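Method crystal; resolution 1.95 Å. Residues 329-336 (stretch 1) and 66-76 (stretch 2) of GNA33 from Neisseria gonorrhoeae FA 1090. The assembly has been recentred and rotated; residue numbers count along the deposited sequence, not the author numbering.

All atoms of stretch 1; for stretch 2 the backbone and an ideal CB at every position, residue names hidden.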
# COMPACT_ATOMS: atom_id res chain seq x y z
N ALA A 329 -5.68 1.81 -0.69
CA ALA A 329 -6.73 1.22 -1.53
C ALA A 329 -8.12 1.80 -1.27
O ALA A 329 -8.93 1.89 -2.19
CB ALA A 329 -6.76 -0.27 -1.34
N LEU A 330 -8.38 2.20 -0.02
CA LEU A 330 -9.63 2.85 0.35
C LEU A 330 -9.73 4.30 -0.18
O LEU A 330 -10.82 4.91 -0.21
CB LEU A 330 -9.83 2.79 1.88
CG LEU A 330 -11.06 3.34 2.62
CD1 LEU A 330 -12.38 2.88 2.00
CD2 LEU A 330 -10.99 2.95 4.12
N GLY A 331 -8.60 4.84 -0.61
CA GLY A 331 -8.58 6.18 -1.22
C GLY A 331 -8.41 7.27 -0.18
O GLY A 331 -8.66 8.45 -0.45
N THR A 332 -8.00 6.85 1.02
CA THR A 332 -7.84 7.74 2.17
C THR A 332 -6.42 7.66 2.75
O THR A 332 -5.74 6.64 2.60
CB THR A 332 -8.91 7.46 3.30
OG1 THR A 332 -8.78 6.10 3.77
CG2 THR A 332 -10.33 7.72 2.79
N PRO A 333 -5.95 8.76 3.38
CA PRO A 333 -4.60 8.79 3.97
C PRO A 333 -4.34 7.85 5.18
O PRO A 333 -5.06 7.88 6.19
CB PRO A 333 -4.41 10.28 4.33
CG PRO A 333 -5.81 10.83 4.48
CD PRO A 333 -6.65 10.06 3.51
N LEU A 334 -3.28 7.04 5.11
CA LEU A 334 -3.03 6.06 6.17
C LEU A 334 -2.33 6.69 7.38
O LEU A 334 -1.44 7.56 7.25
CB LEU A 334 -2.19 4.89 5.62
CG LEU A 334 -2.69 4.17 4.36
CD1 LEU A 334 -1.68 3.14 3.86
CD2 LEU A 334 -4.03 3.53 4.62
N MET A 335 -2.75 6.25 8.57
CA MET A 335 -2.18 6.71 9.82
C MET A 335 -1.16 5.68 10.28
O MET A 335 -1.49 4.51 10.45
CB MET A 335 -3.28 6.85 10.86
CG MET A 335 -2.85 7.43 12.19
SD MET A 335 -4.22 7.35 13.36
CE MET A 335 -3.38 7.58 14.91
N GLY A 336 0.06 6.15 10.49
CA GLY A 336 1.16 5.30 10.98
C GLY A 336 0.79 4.50 12.22
O GLY A 336 0.26 5.07 13.20
N UNK A 66 -11.98 7.20 11.52
CA UNK A 66 -12.52 8.48 11.02
C UNK A 66 -11.93 8.89 9.68
O UNK A 66 -12.65 9.38 8.81
CB UNK A 66 -12.26 9.59 12.04
N UNK A 67 -10.61 8.70 9.51
CA UNK A 67 -9.95 8.96 8.22
C UNK A 67 -10.51 8.07 7.09
O UNK A 67 -10.77 8.54 5.98
CB UNK A 67 -8.44 8.73 8.35
N UNK A 68 -10.69 6.78 7.37
CA UNK A 68 -11.26 5.87 6.38
C UNK A 68 -12.70 6.23 6.01
O UNK A 68 -13.09 6.04 4.87
CB UNK A 68 -11.21 4.43 6.91
N UNK A 69 -13.46 6.78 6.96
CA UNK A 69 -14.87 7.15 6.77
C UNK A 69 -15.16 8.20 5.72
O UNK A 69 -16.28 8.24 5.19
CB UNK A 69 -15.43 7.65 8.10
N UNK A 70 -14.17 9.06 5.40
CA UNK A 70 -14.35 10.04 4.30
C UNK A 70 -14.88 9.36 3.03
O UNK A 70 -15.67 9.93 2.27
CB UNK A 70 -13.03 10.75 3.99
N UNK A 71 -14.45 8.12 2.80
CA UNK A 71 -14.99 7.28 1.72
C UNK A 71 -15.90 6.13 2.22
O UNK A 71 -16.92 5.81 1.59
CB UNK A 71 -13.83 6.69 0.92
N UNK A 72 -15.52 5.49 3.32
CA UNK A 72 -16.23 4.31 3.80
C UNK A 72 -17.68 4.63 4.17
O UNK A 72 -18.56 3.77 4.05
CB UNK A 72 -15.50 3.72 5.01
N UNK A 73 -17.92 5.87 4.60
CA UNK A 73 -19.26 6.31 5.02
C UNK A 73 -20.32 6.17 3.93
O UNK A 73 -21.53 6.14 4.22
CB UNK A 73 -19.20 7.77 5.47
N UNK A 74 -19.85 6.11 2.67
CA UNK A 74 -20.71 6.04 1.50
C UNK A 74 -21.06 4.62 1.08
O UNK A 74 -21.90 4.41 0.18
CB UNK A 74 -20.04 6.76 0.33
N UNK A 75 -20.43 3.64 1.72
CA UNK A 75 -20.68 2.23 1.43
C UNK A 75 -21.83 1.71 2.26
O UNK A 75 -21.87 1.90 3.47
CB UNK A 75 -19.43 1.39 1.69
N UNK A 76 -22.76 1.02 1.60
CA UNK A 76 -23.94 0.47 2.26
C UNK A 76 -23.61 -0.32 3.53
O UNK A 76 -22.80 -1.25 3.53
CB UNK A 76 -24.70 -0.43 1.28

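Position 66 is helical (phi/psi -58/-41), and nothing of stretch 1 lies within 5.5 Å of its ideal CB, so stretch 1 leaves it open. It is Arg 66, hydrogen-bonded elsewhere in the structure.

At position 67 CA-to-CB points toward stretch 1, with the ideal CB 4.1 Å from Pro 333 O. The Pro 333 ring and the start of the Met 335 side chain lie beyond, an apolar surface suited to Leu, Ile or Met, although the carbonyl would also tolerate a donor. The residue is Leu 67, with CD1 4.0 Å from Met 335 CB and CD2 4.4 Å from Pro 333 CG. Pro 333 O, covered by this contact, has no hydrogen-bond partner in the model.

Position 68 makes the closest CA-to-CA approach, its CA 5.7 Å from the CA of Thr 332. Its angles (-63/-33) admit any residue, but the ideal CB would sit 3.2 Å from Leu 330 CD2, which is tight, so Gly is favoured. Gly 68 lets its CA approach Leu 330 CD2 to 3.7 Å and Thr 332 OG1 to 3.6 Å.

Position 69 points away, so stretch 1 leaves it open; it is Cys 69, covalently bonded to a group elsewhere in the structure.

At position 70 CA-to-CB points toward stretch 1, with the ideal CB 4.2 Å from Thr 332 CG2. A small residue suffices, and a longer one could bend aside. The residue is Ala 70.

Position 71 points toward stretch 1, its ideal CB 3.7 Å from Leu 330 O. A backbone acceptor at this range favours a short donor such as Asn, Ser or Thr, with Gln also conceivable. Asn 71, with chi1 at -76° (m), donates from ND2 to Leu 330 O at 2.8 Å and 157°, the one hydrogen bond between the stretches.

Position 72 points sideways, its ideal CB 4.4 Å from Leu 330 CD1, so many apolar residues would fit. Leu 72 touches that methyl through its own CB.

Positions 73 and 74 are out of reach; they are Lys 73 and Asn 74, the middle residues of a type I turn.

Position 75 closes that turn and points toward stretch 1. Only a long side chain such as Arg, Lys, Gln or Met could reach Leu 330; a short one would make no contact. The residue is Arg 75, whose NH2 lies 3.7 Å from Leu 330 CD1, an oblique approach.

Position 76 is unconstrained here; it is Gln 76.

Stretch 2 66-76: RLGCANLKNRQ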
# COMPACT_ATOMS: atom_id res chain seq x y z
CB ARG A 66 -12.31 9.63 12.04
CG ARG A 66 -13.32 9.73 13.23
CD ARG A 66 -13.20 11.14 13.83
NE ARG A 66 -13.91 11.31 15.10
CZ ARG A 66 -14.00 12.46 15.76
NH1 ARG A 66 -13.45 13.56 15.28
NH2 ARG A 66 -14.66 12.51 16.92
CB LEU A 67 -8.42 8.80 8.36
CG LEU A 67 -7.63 9.77 9.23
CD1 LEU A 67 -6.26 9.20 9.70
CD2 LEU A 67 -7.40 11.09 8.55
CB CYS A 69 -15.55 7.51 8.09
SG CYS A 69 -15.94 6.10 9.13
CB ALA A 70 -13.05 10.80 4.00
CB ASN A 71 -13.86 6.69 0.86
CG ASN A 71 -13.24 7.72 -0.11
OD1 ASN A 71 -13.66 8.88 -0.19
ND2 ASN A 71 -12.24 7.27 -0.87
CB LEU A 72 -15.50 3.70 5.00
CG LEU A 72 -15.34 2.19 5.26
CD1 LEU A 72 -15.47 1.91 6.76
CD2 LEU A 72 -16.23 1.28 4.44
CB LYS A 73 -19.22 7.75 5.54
CG LYS A 73 -19.38 8.82 4.45
CD LYS A 73 -19.39 10.19 4.99
CE LYS A 73 -18.08 10.89 4.74
NZ LYS A 73 -18.26 12.38 4.69
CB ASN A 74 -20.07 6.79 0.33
CG ASN A 74 -19.96 8.28 0.57
OD1 ASN A 74 -20.89 8.91 1.07
ND2 ASN A 74 -18.81 8.85 0.21
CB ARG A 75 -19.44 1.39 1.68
CG ARG A 75 -18.59 1.19 0.43
CD ARG A 75 -17.79 -0.10 0.51
NE ARG A 75 -16.36 0.17 0.69
CZ ARG A 75 -15.51 -0.59 1.38
NH1 ARG A 75 -15.91 -1.70 2.01
NH2 ARG A 75 -14.24 -0.22 1.46
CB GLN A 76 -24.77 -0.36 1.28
CG GLN A 76 -26.16 -0.82 1.78
CD GLN A 76 -26.96 0.25 2.53
OE1 GLN A 76 -27.11 1.39 2.06
NE2 GLN A 76 -27.50 -0.12 3.68
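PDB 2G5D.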